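Uncharacterized protein (Bacteroides eggerthii, PDB 4FTD) is of unknown function but combines a six-bladed beta-propeller with an immunoglobulin-like domain and may take part in carbohydrate metabolism. Local coordinates at residues T269-V274 against T300-V305; Q310-G315 against P342-F347; P319-L322 against G328-Y331; S333-E338 against R351-C356. One frame throughout, in Å; residues are numbered along the deposited sequence.

Contact 1. Residues T269-V274 against T300-V305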
loop_
_atom_site.group_PDB
_atom_site.type_symbol
_atom_site.label_atom_id
_atom_site.label_comp_id
_atom_site.label_asym_id
_atom_site.label_seq_id
_atom_site.Cartn_x
_atom_site.Cartn_y
_atom_site.Cartn_z
ATOM N N THR A 269 28.565 -2.444 1.800
ATOM C CA THR A 269 29.511 -1.451 1.261
ATOM C C THR A 269 28.984 -0.855 -0.043
ATOM O O THR A 269 29.352 0.256 -0.402
ATOM C CB THR A 269 30.918 -2.007 0.996
ATOM O OG1 THR A 269 30.835 -3.021 -0.008
ATOM C CG2 THR A 269 31.580 -2.554 2.302
ATOM N N GLU A 270 28.152 -1.587 -0.776
ATOM C CA GLU A 270 27.682 -1.103 -2.062
ATOM C C GLU A 270 26.431 -1.790 -2.513
ATOM O O GLU A 270 25.977 -2.732 -1.888
ATOM C CB GLU A 270 28.801 -1.321 -3.132
ATOM C CG GLU A 270 29.511 -2.709 -3.169
ATOM C CD GLU A 270 28.795 -3.801 -3.979
ATOM O OE1 GLU A 270 27.697 -3.544 -4.503
ATOM O OE2 GLU A 270 29.329 -4.946 -4.117
ATOM N N PHE A 271 25.905 -1.295 -3.628
ATOM C CA PHE A 271 24.901 -1.948 -4.438
ATOM C C PHE A 271 25.468 -2.128 -5.833
ATOM O O PHE A 271 26.146 -1.259 -6.340
ATOM C CB PHE A 271 23.659 -1.078 -4.582
ATOM C CG PHE A 271 22.756 -1.087 -3.395
ATOM C CD1 PHE A 271 22.855 -0.114 -2.436
ATOM C CD2 PHE A 271 21.793 -2.057 -3.254
ATOM C CE1 PHE A 271 22.024 -0.115 -1.349
ATOM C CE2 PHE A 271 20.957 -2.063 -2.170
ATOM C CZ PHE A 271 21.068 -1.088 -1.216
ATOM N N LEU A 272 25.169 -3.258 -6.444
ATOM C CA LEU A 272 25.317 -3.475 -7.881
ATOM C C LEU A 272 23.992 -3.032 -8.472
ATOM O O LEU A 272 22.963 -3.519 -8.073
ATOM C CB LEU A 272 25.541 -4.955 -8.213
ATOM C CG LEU A 272 26.832 -5.535 -7.603
ATOM C CD1 LEU A 272 27.044 -6.974 -8.081
ATOM C CD2 LEU A 272 28.066 -4.657 -7.888
ATOM N N LYS A 273 24.028 -2.043 -9.356
ATOM C CA LYS A 273 22.868 -1.590 -10.133
ATOM C C LYS A 273 22.944 -2.279 -11.508
ATOM O O LYS A 273 23.751 -1.914 -12.342
ATOM C CB LYS A 273 22.871 -0.058 -10.305
ATOM C CG LYS A 273 21.677 0.419 -11.105
ATOM C CD LYS A 273 21.441 1.912 -11.044
ATOM C CE LYS A 273 22.369 2.665 -11.974
ATOM N NZ LYS A 273 21.718 3.924 -12.388
ATOM N N VAL A 274 22.076 -3.241 -11.742
ATOM C CA VAL A 274 22.119 -4.107 -12.948
ATOM C C VAL A 274 21.027 -3.685 -13.937
ATOM O O VAL A 274 19.862 -3.827 -13.637
ATOM C CB VAL A 274 21.934 -5.558 -12.543
ATOM C CG1 VAL A 274 21.988 -6.491 -13.763
ATOM C CG2 VAL A 274 23.020 -5.965 -11.536
ATOM N N THR A 300 18.010 -4.530 3.048
ATOM C CA THR A 300 17.921 -3.165 2.493
ATOM C C THR A 300 17.329 -3.270 1.083
ATOM O O THR A 300 17.430 -4.331 0.434
ATOM C CB THR A 300 19.311 -2.493 2.448
ATOM O OG1 THR A 300 19.215 -1.136 2.003
ATOM C CG2 THR A 300 20.283 -3.301 1.566
ATOM N N ASN A 301 16.698 -2.188 0.630
ATOM C CA ASN A 301 16.037 -2.155 -0.642
ATOM C C ASN A 301 16.033 -0.771 -1.201
ATOM O O ASN A 301 16.037 0.186 -0.461
ATOM C CB ASN A 301 14.566 -2.569 -0.513
ATOM C CG ASN A 301 14.350 -4.036 -0.122
ATOM O OD1 ASN A 301 14.053 -4.306 1.019
ATOM N ND2 ASN A 301 14.485 -4.973 -1.075
ATOM N N VAL A 302 15.922 -0.714 -2.513
ATOM C CA VAL A 302 15.912 0.498 -3.336
ATOM C C VAL A 302 14.797 0.340 -4.396
ATOM O O VAL A 302 14.927 -0.475 -5.328
ATOM C CB VAL A 302 17.288 0.758 -4.037
ATOM C CG1 VAL A 302 17.213 2.020 -4.912
ATOM C CG2 VAL A 302 18.441 0.941 -3.026
ATOM N N TYR A 303 13.716 1.109 -4.267
ATOM C CA TYR A 303 12.561 1.004 -5.159
ATOM C C TYR A 303 12.152 2.346 -5.761
ATOM O O TYR A 303 12.029 3.381 -5.071
ATOM C CB TYR A 303 11.334 0.356 -4.462
ATOM C CG TYR A 303 11.461 -1.144 -4.265
ATOM C CD1 TYR A 303 11.487 -2.005 -5.343
ATOM C CD2 TYR A 303 11.493 -1.695 -3.021
ATOM C CE1 TYR A 303 11.642 -3.369 -5.193
ATOM C CE2 TYR A 303 11.647 -3.043 -2.842
ATOM C CZ TYR A 303 11.698 -3.892 -3.922
ATOM O OH TYR A 303 11.838 -5.234 -3.705
ATOM N N ARG A 304 11.982 2.311 -7.077
ATOM C CA ARG A 304 11.604 3.463 -7.893
ATOM C C ARG A 304 10.268 4.062 -7.470
ATOM O O ARG A 304 9.346 3.352 -7.193
ATOM C CB ARG A 304 11.531 3.052 -9.361
ATOM C CG ARG A 304 11.464 4.204 -10.344
ATOM C CD ARG A 304 11.664 3.699 -11.760
ATOM N NE ARG A 304 11.477 4.782 -12.711
ATOM C CZ ARG A 304 11.354 4.644 -14.033
ATOM N NH1 ARG A 304 11.388 3.445 -14.615
ATOM N NH2 ARG A 304 11.180 5.728 -14.790
ATOM N N VAL A 305 10.217 5.376 -7.390
ATOM C CA VAL A 305 8.983 6.104 -7.104
ATOM C C VAL A 305 8.246 6.304 -8.420
ATOM O O VAL A 305 8.699 7.060 -9.263
ATOM C CB VAL A 305 9.309 7.462 -6.480
ATOM C CG1 VAL A 305 8.048 8.317 -6.306
ATOM C CG2 VAL A 305 9.985 7.209 -5.154
#

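Contact 2. Residues Q310-G315 against P342-F347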
loop_
_atom_site.group_PDB
_atom_site.type_symbol
_atom_site.label_atom_id
_atom_site.label_comp_id
_atom_site.label_asym_id
_atom_site.label_seq_id
_atom_site.Cartn_x
_atom_site.Cartn_y
_atom_site.Cartn_z
ATOM N N GLN A 310 13.553 9.060 -9.481
ATOM C CA GLN A 310 13.935 8.953 -8.065
ATOM C C GLN A 310 13.460 7.657 -7.433
ATOM O O GLN A 310 12.540 7.003 -7.917
ATOM C CB GLN A 310 13.370 10.099 -7.276
ATOM C CG GLN A 310 13.840 11.457 -7.752
ATOM C CD GLN A 310 13.228 12.564 -6.930
ATOM O OE1 GLN A 310 12.011 12.542 -6.660
ATOM N NE2 GLN A 310 14.052 13.534 -6.511
ATOM N N TYR A 311 14.129 7.285 -6.346
ATOM C CA TYR A 311 13.946 5.988 -5.672
ATOM C C TYR A 311 13.900 6.197 -4.175
ATOM O O TYR A 311 14.367 7.236 -3.674
ATOM C CB TYR A 311 15.132 5.045 -5.984
ATOM C CG TYR A 311 15.281 4.717 -7.456
ATOM C CD1 TYR A 311 15.730 5.681 -8.384
ATOM C CD2 TYR A 311 14.952 3.451 -7.938
ATOM C CE1 TYR A 311 15.821 5.380 -9.735
ATOM C CE2 TYR A 311 15.062 3.145 -9.285
ATOM C CZ TYR A 311 15.494 4.110 -10.177
ATOM O OH TYR A 311 15.559 3.794 -11.510
ATOM N N LEU A 312 13.361 5.206 -3.462
ATOM C CA LEU A 312 13.369 5.227 -2.017
ATOM C C LEU A 312 14.308 4.108 -1.584
ATOM O O LEU A 312 14.208 2.996 -2.038
ATOM C CB LEU A 312 11.983 5.064 -1.427
ATOM C CG LEU A 312 10.940 6.147 -1.636
ATOM C CD1 LEU A 312 9.703 5.720 -0.851
ATOM C CD2 LEU A 312 11.465 7.508 -1.160
ATOM N N TRP A 313 15.263 4.448 -0.731
ATOM C CA TRP A 313 16.191 3.501 -0.161
ATOM C C TRP A 313 15.940 3.427 1.331
ATOM O O TRP A 313 15.784 4.447 1.985
ATOM C CB TRP A 313 17.608 3.996 -0.403
ATOM C CG TRP A 313 18.720 3.238 0.263
ATOM C CD1 TRP A 313 18.781 1.888 0.502
ATOM C CD2 TRP A 313 19.971 3.765 0.687
ATOM N NE1 TRP A 313 19.964 1.554 1.084
ATOM C CE2 TRP A 313 20.735 2.680 1.185
ATOM C CE3 TRP A 313 20.526 5.053 0.711
ATOM C CZ2 TRP A 313 22.011 2.837 1.712
ATOM C CZ3 TRP A 313 21.821 5.217 1.235
ATOM C CH2 TRP A 313 22.548 4.111 1.723
ATOM N N SER A 314 15.847 2.213 1.849
ATOM C CA SER A 314 15.846 1.998 3.278
ATOM C C SER A 314 16.517 0.678 3.639
ATOM O O SER A 314 16.779 -0.201 2.768
ATOM C CB SER A 314 14.439 2.103 3.889
ATOM O OG SER A 314 13.696 0.898 3.728
ATOM N N GLY A 315 16.809 0.577 4.939
ATOM C CA GLY A 315 17.469 -0.577 5.542
ATOM C C GLY A 315 17.221 -0.603 7.048
ATOM O O GLY A 315 16.483 0.241 7.600
ATOM N N PRO A 342 10.460 -0.264 0.675
ATOM C CA PRO A 342 9.580 0.929 0.577
ATOM C C PRO A 342 9.008 1.159 -0.819
ATOM O O PRO A 342 9.771 1.453 -1.762
ATOM C CB PRO A 342 10.520 2.094 0.974
ATOM C CG PRO A 342 11.869 1.606 0.590
ATOM C CD PRO A 342 11.868 0.124 0.765
ATOM N N LYS A 343 7.686 0.989 -0.963
ATOM C CA LYS A 343 7.020 1.193 -2.245
ATOM C C LYS A 343 5.947 2.269 -2.152
ATOM O O LYS A 343 5.106 2.248 -1.251
ATOM C CB LYS A 343 6.399 -0.123 -2.756
ATOM C CG LYS A 343 7.420 -1.229 -2.983
ATOM C CD LYS A 343 6.925 -2.434 -3.785
ATOM C CE LYS A 343 8.059 -3.442 -3.988
ATOM N NZ LYS A 343 7.631 -4.690 -4.730
ATOM N N VAL A 344 5.978 3.199 -3.088
ATOM C CA VAL A 344 4.976 4.274 -3.155
ATOM C C VAL A 344 3.800 3.807 -4.010
ATOM O O VAL A 344 3.995 3.410 -5.133
ATOM C CB VAL A 344 5.564 5.570 -3.722
ATOM C CG1 VAL A 344 4.468 6.642 -3.883
ATOM C CG2 VAL A 344 6.705 6.050 -2.836
ATOM N N VAL A 345 2.590 3.862 -3.441
ATOM C CA VAL A 345 1.348 3.431 -4.073
ATOM C C VAL A 345 0.422 4.621 -4.244
ATOM O O VAL A 345 0.142 5.298 -3.256
ATOM C CB VAL A 345 0.602 2.434 -3.128
ATOM C CG1 VAL A 345 -0.684 1.933 -3.753
ATOM C CG2 VAL A 345 1.497 1.267 -2.792
ATOM N N THR A 346 -0.024 4.893 -5.481
ATOM C CA THR A 346 -1.032 5.919 -5.739
ATOM C C THR A 346 -2.364 5.218 -5.964
ATOM O O THR A 346 -2.462 4.338 -6.805
ATOM C CB THR A 346 -0.700 6.794 -6.953
ATOM O OG1 THR A 346 0.545 7.447 -6.709
ATOM C CG2 THR A 346 -1.813 7.867 -7.189
ATOM N N PHE A 347 -3.391 5.634 -5.222
ATOM C CA PHE A 347 -4.684 4.969 -5.245
ATOM C C PHE A 347 -5.820 5.933 -4.936
ATOM O O PHE A 347 -5.834 6.544 -3.856
ATOM C CB PHE A 347 -4.700 3.827 -4.229
ATOM C CG PHE A 347 -5.995 3.073 -4.181
ATOM C CD1 PHE A 347 -6.292 2.124 -5.150
ATOM C CD2 PHE A 347 -6.920 3.297 -3.152
ATOM C CE1 PHE A 347 -7.498 1.418 -5.113
ATOM C CE2 PHE A 347 -8.135 2.608 -3.122
ATOM C CZ PHE A 347 -8.421 1.661 -4.099
#

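Contact 3. Residues P319-L322 against G328-Y331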
loop_
_atom_site.group_PDB
_atom_site.type_symbol
_atom_site.label_atom_id
_atom_site.label_comp_id
_atom_site.label_asym_id
_atom_site.label_seq_id
_atom_site.Cartn_x
_atom_site.Cartn_y
_atom_site.Cartn_z
ATOM N N PRO A 319 16.714 5.034 7.705
ATOM C CA PRO A 319 15.336 5.492 7.479
ATOM C C PRO A 319 15.064 5.652 5.992
ATOM O O PRO A 319 16.007 5.862 5.238
ATOM C CB PRO A 319 15.298 6.881 8.138
ATOM C CG PRO A 319 16.490 6.959 8.994
ATOM C CD PRO A 319 17.514 6.036 8.422
ATOM N N VAL A 320 13.789 5.577 5.609
ATOM C CA VAL A 320 13.319 5.752 4.231
ATOM C C VAL A 320 13.864 7.093 3.710
ATOM O O VAL A 320 13.599 8.160 4.280
ATOM C CB VAL A 320 11.772 5.668 4.143
ATOM C CG1 VAL A 320 11.280 6.023 2.753
ATOM C CG2 VAL A 320 11.294 4.261 4.525
ATOM N N THR A 321 14.672 7.011 2.661
ATOM C CA THR A 321 15.405 8.146 2.104
ATOM C C THR A 321 15.157 8.222 0.602
ATOM O O THR A 321 15.316 7.224 -0.124
ATOM C CB THR A 321 16.939 7.972 2.364
ATOM O OG1 THR A 321 17.215 7.821 3.776
ATOM C CG2 THR A 321 17.747 9.122 1.780
ATOM N N LEU A 322 14.801 9.409 0.138
ATOM C CA LEU A 322 14.660 9.685 -1.274
ATOM C C LEU A 322 16.088 9.850 -1.835
ATOM O O LEU A 322 16.874 10.636 -1.296
ATOM C CB LEU A 322 13.846 10.973 -1.483
ATOM C CG LEU A 322 13.546 11.427 -2.916
ATOM C CD1 LEU A 322 12.645 10.391 -3.561
ATOM C CD2 LEU A 322 12.890 12.810 -2.965
ATOM N N GLY A 328 22.491 8.854 -4.669
ATOM C CA GLY A 328 22.814 10.140 -4.047
ATOM C C GLY A 328 21.617 10.574 -3.207
ATOM O O GLY A 328 20.495 10.590 -3.716
ATOM N N GLU A 329 21.859 10.929 -1.934
ATOM C CA GLU A 329 20.795 11.211 -0.966
ATOM C C GLU A 329 20.152 12.569 -1.203
ATOM O O GLU A 329 20.823 13.557 -1.207
ATOM C CB GLU A 329 21.307 11.046 0.489
ATOM C CG GLU A 329 21.711 9.580 0.799
ATOM C CD GLU A 329 22.019 9.277 2.269
ATOM O OE1 GLU A 329 21.271 9.734 3.165
ATOM O OE2 GLU A 329 23.011 8.559 2.535
ATOM N N LYS A 330 18.847 12.583 -1.451
ATOM C CA LYS A 330 18.072 13.819 -1.692
ATOM C C LYS A 330 17.345 14.220 -0.418
ATOM O O LYS A 330 17.301 15.381 -0.110
ATOM C CB LYS A 330 17.061 13.650 -2.854
ATOM C CG LYS A 330 17.477 14.244 -4.200
ATOM C CD LYS A 330 18.832 13.746 -4.719
ATOM C CE LYS A 330 19.294 14.528 -5.948
ATOM N NZ LYS A 330 20.778 14.536 -6.098
ATOM N N TYR A 331 16.732 13.269 0.301
ATOM C CA TYR A 331 16.019 13.603 1.540
ATOM C C TYR A 331 15.839 12.400 2.461
ATOM O O TYR A 331 15.232 11.444 2.070
ATOM C CB TYR A 331 14.645 14.255 1.221
ATOM C CG TYR A 331 13.924 14.714 2.458
ATOM C CD1 TYR A 331 14.232 15.939 3.051
ATOM C CD2 TYR A 331 12.966 13.916 3.067
ATOM C CE1 TYR A 331 13.596 16.357 4.215
ATOM C CE2 TYR A 331 12.322 14.326 4.241
ATOM C CZ TYR A 331 12.650 15.541 4.804
ATOM O OH TYR A 331 12.024 15.928 5.944
HETATM O O HOH W 1 19.688 8.086 4.816
#

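Contact 4. Residues S333-E338 against R351-C356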
loop_
_atom_site.group_PDB
_atom_site.type_symbol
_atom_site.label_atom_id
_atom_site.label_comp_id
_atom_site.label_asym_id
_atom_site.label_seq_id
_atom_site.Cartn_x
_atom_site.Cartn_y
_atom_site.Cartn_z
ATOM N N SER A 333 13.941 10.852 5.498
ATOM C CA SER A 333 12.697 11.034 6.268
ATOM C C SER A 333 12.823 10.453 7.672
ATOM O O SER A 333 13.867 9.890 8.045
ATOM C CB SER A 333 11.507 10.390 5.548
ATOM O OG SER A 333 11.435 8.991 5.788
ATOM N N LYS A 334 11.739 10.565 8.432
ATOM C CA LYS A 334 11.661 10.010 9.786
ATOM C C LYS A 334 11.046 8.610 9.815
ATOM O O LYS A 334 10.976 8.024 10.879
ATOM C CB LYS A 334 10.850 10.938 10.705
ATOM C CG LYS A 334 11.512 12.268 10.943
ATOM C CD LYS A 334 10.553 13.241 11.633
ATOM C CE LYS A 334 11.233 14.529 12.066
ATOM N NZ LYS A 334 10.210 15.504 12.535
ATOM N N ILE A 335 10.605 8.075 8.672
ATOM C CA ILE A 335 10.041 6.715 8.619
ATOM C C ILE A 335 11.199 5.707 8.764
ATOM O O ILE A 335 12.018 5.595 7.881
ATOM C CB ILE A 335 9.220 6.496 7.338
ATOM C CG1 ILE A 335 8.019 7.465 7.345
ATOM C CG2 ILE A 335 8.727 5.050 7.245
ATOM C CD1 ILE A 335 7.296 7.613 6.032
ATOM N N ALA A 336 11.248 5.012 9.903
ATOM C CA ALA A 336 12.347 4.117 10.286
ATOM C C ALA A 336 11.730 2.858 10.893
ATOM O O ALA A 336 10.888 2.245 10.259
ATOM C CB ALA A 336 13.285 4.814 11.281
ATOM N N GLY A 337 12.131 2.452 12.091
ATOM C CA GLY A 337 11.601 1.211 12.708
ATOM C C GLY A 337 11.881 -0.093 11.940
ATOM O O GLY A 337 11.119 -1.077 12.057
ATOM N N GLU A 338 12.990 -0.100 11.186
ATOM C CA GLU A 338 13.448 -1.199 10.346
ATOM C C GLU A 338 12.529 -1.466 9.142
ATOM O O GLU A 338 12.492 -2.600 8.649
ATOM C CB GLU A 338 13.670 -2.508 11.140
ATOM C CG GLU A 338 14.523 -2.334 12.412
ATOM C CD GLU A 338 14.940 -3.670 13.019
ATOM O OE1 GLU A 338 14.837 -4.733 12.353
ATOM O OE2 GLU A 338 15.368 -3.657 14.184
ATOM N N ARG A 351 -1.845 8.953 -1.888
ATOM C CA ARG A 351 -0.503 8.405 -2.081
ATOM C C ARG A 351 -0.044 7.834 -0.740
ATOM O O ARG A 351 -0.058 8.526 0.265
ATOM C CB ARG A 351 0.474 9.480 -2.608
ATOM C CG ARG A 351 1.931 9.008 -2.765
ATOM C CD ARG A 351 2.820 10.049 -3.437
ATOM N NE ARG A 351 2.640 11.280 -2.730
ATOM C CZ ARG A 351 2.635 12.503 -3.248
ATOM N NH1 ARG A 351 2.920 12.714 -4.520
ATOM N NH2 ARG A 351 2.354 13.536 -2.448
ATOM N N TYR A 352 0.340 6.559 -0.757
ATOM C CA TYR A 352 0.771 5.824 0.412
ATOM C C TYR A 352 2.190 5.279 0.266
ATOM O O TYR A 352 2.672 5.078 -0.850
ATOM C CB TYR A 352 -0.173 4.635 0.657
ATOM C CG TYR A 352 -1.626 4.998 0.664
ATOM C CD1 TYR A 352 -2.116 5.928 1.567
ATOM C CD2 TYR A 352 -2.530 4.424 -0.240
ATOM C CE1 TYR A 352 -3.453 6.312 1.565
ATOM C CE2 TYR A 352 -3.880 4.794 -0.235
ATOM C CZ TYR A 352 -4.333 5.739 0.672
ATOM O OH TYR A 352 -5.663 6.129 0.698
ATOM N N LEU A 353 2.847 5.069 1.409
ATOM C CA LEU A 353 4.108 4.340 1.487
ATOM C C LEU A 353 3.787 2.997 2.145
ATOM O O LEU A 353 3.245 2.957 3.248
ATOM C CB LEU A 353 5.156 5.079 2.323
ATOM C CG LEU A 353 6.537 4.396 2.404
ATOM C CD1 LEU A 353 7.154 4.308 1.016
ATOM C CD2 LEU A 353 7.472 5.096 3.387
ATOM N N LEU A 354 4.086 1.921 1.418
ATOM C CA LEU A 354 3.941 0.533 1.859
ATOM C C LEU A 354 5.348 0.075 2.264
ATOM O O LEU A 354 6.308 0.238 1.481
ATOM C CB LEU A 354 3.387 -0.335 0.733
ATOM C CG LEU A 354 3.348 -1.854 0.952
ATOM C CD1 LEU A 354 2.500 -2.246 2.154
ATOM C CD2 LEU A 354 2.869 -2.527 -0.347
ATOM N N VAL A 355 5.485 -0.415 3.488
ATOM C CA VAL A 355 6.766 -0.955 3.957
ATOM C C VAL A 355 6.507 -2.223 4.721
ATOM O O VAL A 355 5.350 -2.514 5.076
ATOM C CB VAL A 355 7.550 0.029 4.852
ATOM C CG1 VAL A 355 7.892 1.307 4.109
ATOM C CG2 VAL A 355 6.810 0.314 6.155
ATOM N N CYS A 356 7.560 -3.032 4.913
ATOM C CA CYS A 356 7.483 -4.120 5.894
ATOM C C CYS A 356 8.590 -3.931 6.887
ATOM O O CYS A 356 9.756 -3.745 6.485
ATOM C CB CYS A 356 7.577 -5.511 5.240
ATOM S SG CYS A 356 7.248 -6.872 6.377
#

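Contact 1. Residues T269-V274 against T300-V305
Phe271 carries the whole meeting of residues 269-274 with 300-305, pushing the far end of its ring between the side chains of Thr300 and Val302. The tight part is small and mostly apolar. Val302 CG2 lies over one face of the ring, offset toward the rim, in a CH-pi contact 4.1 Å from the centroid. Thr300 CG2 comes 3.6 Å from Phe271 CZ at an oblique angle, while Thr300 OG1 stands at the ring edge, in its plane, and donates to Ser314 O. With CG turned beside its backbone N (chi1 -78°), Phe271 spans a gap of 9.4 Å between its CA and that of Val302. These strands belong to successive blades of the six-bladed beta-propeller, 270-277 in one four-stranded sheet and 300-304 first in the next, and no hydrogen bond joins the two segments. Phe262 touches both Phe271 and Val302, thickening the packed side. Replacing Phe271 by an alanine is likely to open a gap between the blades and take the ring from the methyl groups of Thr300 and Val302. Away from the ring the segments part: Thr269 is exposed at one end, and Arg304, partly exposed, turns its NE to Thr308 O.

Contact 2. Residues Q310-G315 against P342-F347
The puckered ring of Pro342 is met along its CB-CG-CD rim by Leu312 and Ser314, while the flat groups of residues 310-315 lie away from the contact: the Trp313 side chain leaves the opposite face of its strand and meets the Phe271 ring with the planes at about 85°, and Tyr311 packs edge-to-face with Phe262. Leu312 CB touches the CG corner of the proline, with 4.0 Å between Leu312 CB and Pro342 CG, and the backbone carbonyl oxygen of Leu312 approaches the same carbon. Further round the rim, Ser314 OG packs 3.6 Å from Pro342 CD. This hydroxyl is not left to an apolar neighbour alone, since it donates to Ala339 O just ahead of the proline.

Leu312 does most of the work from its strand. With CG beside the backbone N (chi1 -66°) and an extended chi2, it runs past Pro342 in the opposite sense and delivers CD1 to Val344, where Leu312 CD1 and Val344 CG2 are 3.6 Å apart. These two side chains meet at about a right angle. Helix 381-390 adds to the apolar cluster, Leu385 against Leu312 and Ile381 against Val344.

No hydrogen bond joins the two segments. The axes of strands 311-315 and 342-347 come within 7.2 Å, with their directions 144° apart, and the segments pack mainly through side chains, the Ser314-Ala339 bond being a polar link between the same blades, as expected of successive blades in a six-bladed beta-propeller.

Contact 3. Residues P319-L322 against G328-Y331
A classic beta bulge marks the hairpin of strands 318-323 and 329-332, with Lys330 and Tyr331 both facing Leu322. The carbonyl oxygen of Leu322 takes two donors: Lys330 N at 2.8 Å from Leu322 O, and Tyr331 N at 3.1 Å from it. The return bond runs from Leu322 N to Tyr331 O, making Leu322 and Tyr331 an antiparallel hydrogen-bonded pair. Their CB atoms touch on one face of the sheet, while Lys330 CB packs on Leu322 O before its chain bends at chi2 and carries NZ off to Asp324.

Thr321 works at the other side of the hairpin. Its chi1 of -57° places OG1 beside its own backbone N, where it donates to Pro319 O at 2.7 Å from above the carbonyl plane. The methyl CG2 faces Tyr331 O and the Glu329 carboxylate. A water donates to both Thr321 OG1 and Glu329 OE1, linking the strands through solvent. A valine in place of Thr321 would probably leave Pro319 O without this donor and cost the water one of its two anchors.

Strand 329-332 is the outermost of its propeller blade. Glu329 OE2 pairs with Lys293 in a salt bridge and its side chain touches Trp313; on the other face Leu322 packs on Leu312 and on helix 381-390, to which Tyr331 OH bonds at Asp389.

Contact 4. Residues S333-E338 against R351-C356
Residues 335-338 and 353-356 run almost in the same direction, their end-to-end lines 15° apart, yet they form no sheet with each other: Glu338 and Cys356, with the CA atoms nearest across the contact, are still 8.0 Å apart by those atoms. The first segment is the connection from the outer edge of one propeller blade to the inner strands of the next, and the second is strand 350-357 of that next blade. The connection begins with an ST turn, in which Ile335 N donates to Ser333 OG at 3.1 Å; the same hydroxyl donates to Val320 O. Backbone bonds of Ser333 and Ile335 with Val320 fix this end to the preceding blade. At the other end Gly337 and Glu338 both take positive phi angles, and the chain bends toward the start of the next sheet.

The side-chain contact itself is one apolar meeting. Ile335 and Leu353 reach toward each other tip to tip. Ile335 has CG1 beside its backbone N (chi1 -63°), which together with an extended chi2 projects CD1 at the leucine; its CG2 branch also borders the same methyl group. Phe388 of helix 381-390 and Tyr373 flank Ile335, while Leu375 touches Leu353.

Glu338 meets the strand by its backbone, its carbonyl oxygen lying near that of Cys356, and its carboxylate is held by Ser364 OG and Gln360 N. The closest apolar approach across the contact is between Ile335 CD1 and Leu353 CD2, at 3.7 Å.

In the fold
From the N terminus, contact 1 comes first: it closes a loop of 25 residues and ties the blade holding strand 270-277 to the first strand of the following blade. The next turn of the chain leads straight into contact 2, whose loop, of 26 residues, reaches from 310-315 to the inner strand of the blade after that. Contact 3 falls wholly within that loop and completes its blade at the outer edge. Contact 4 crosses contact 2, since 333-338 precedes 342-347 and 351-356 follows it. Their centres are about 8 Å apart: contact 2 joins the two blades directly, while contact 4 lays the connection between them against the second. Contacts 3 and 4 also touch.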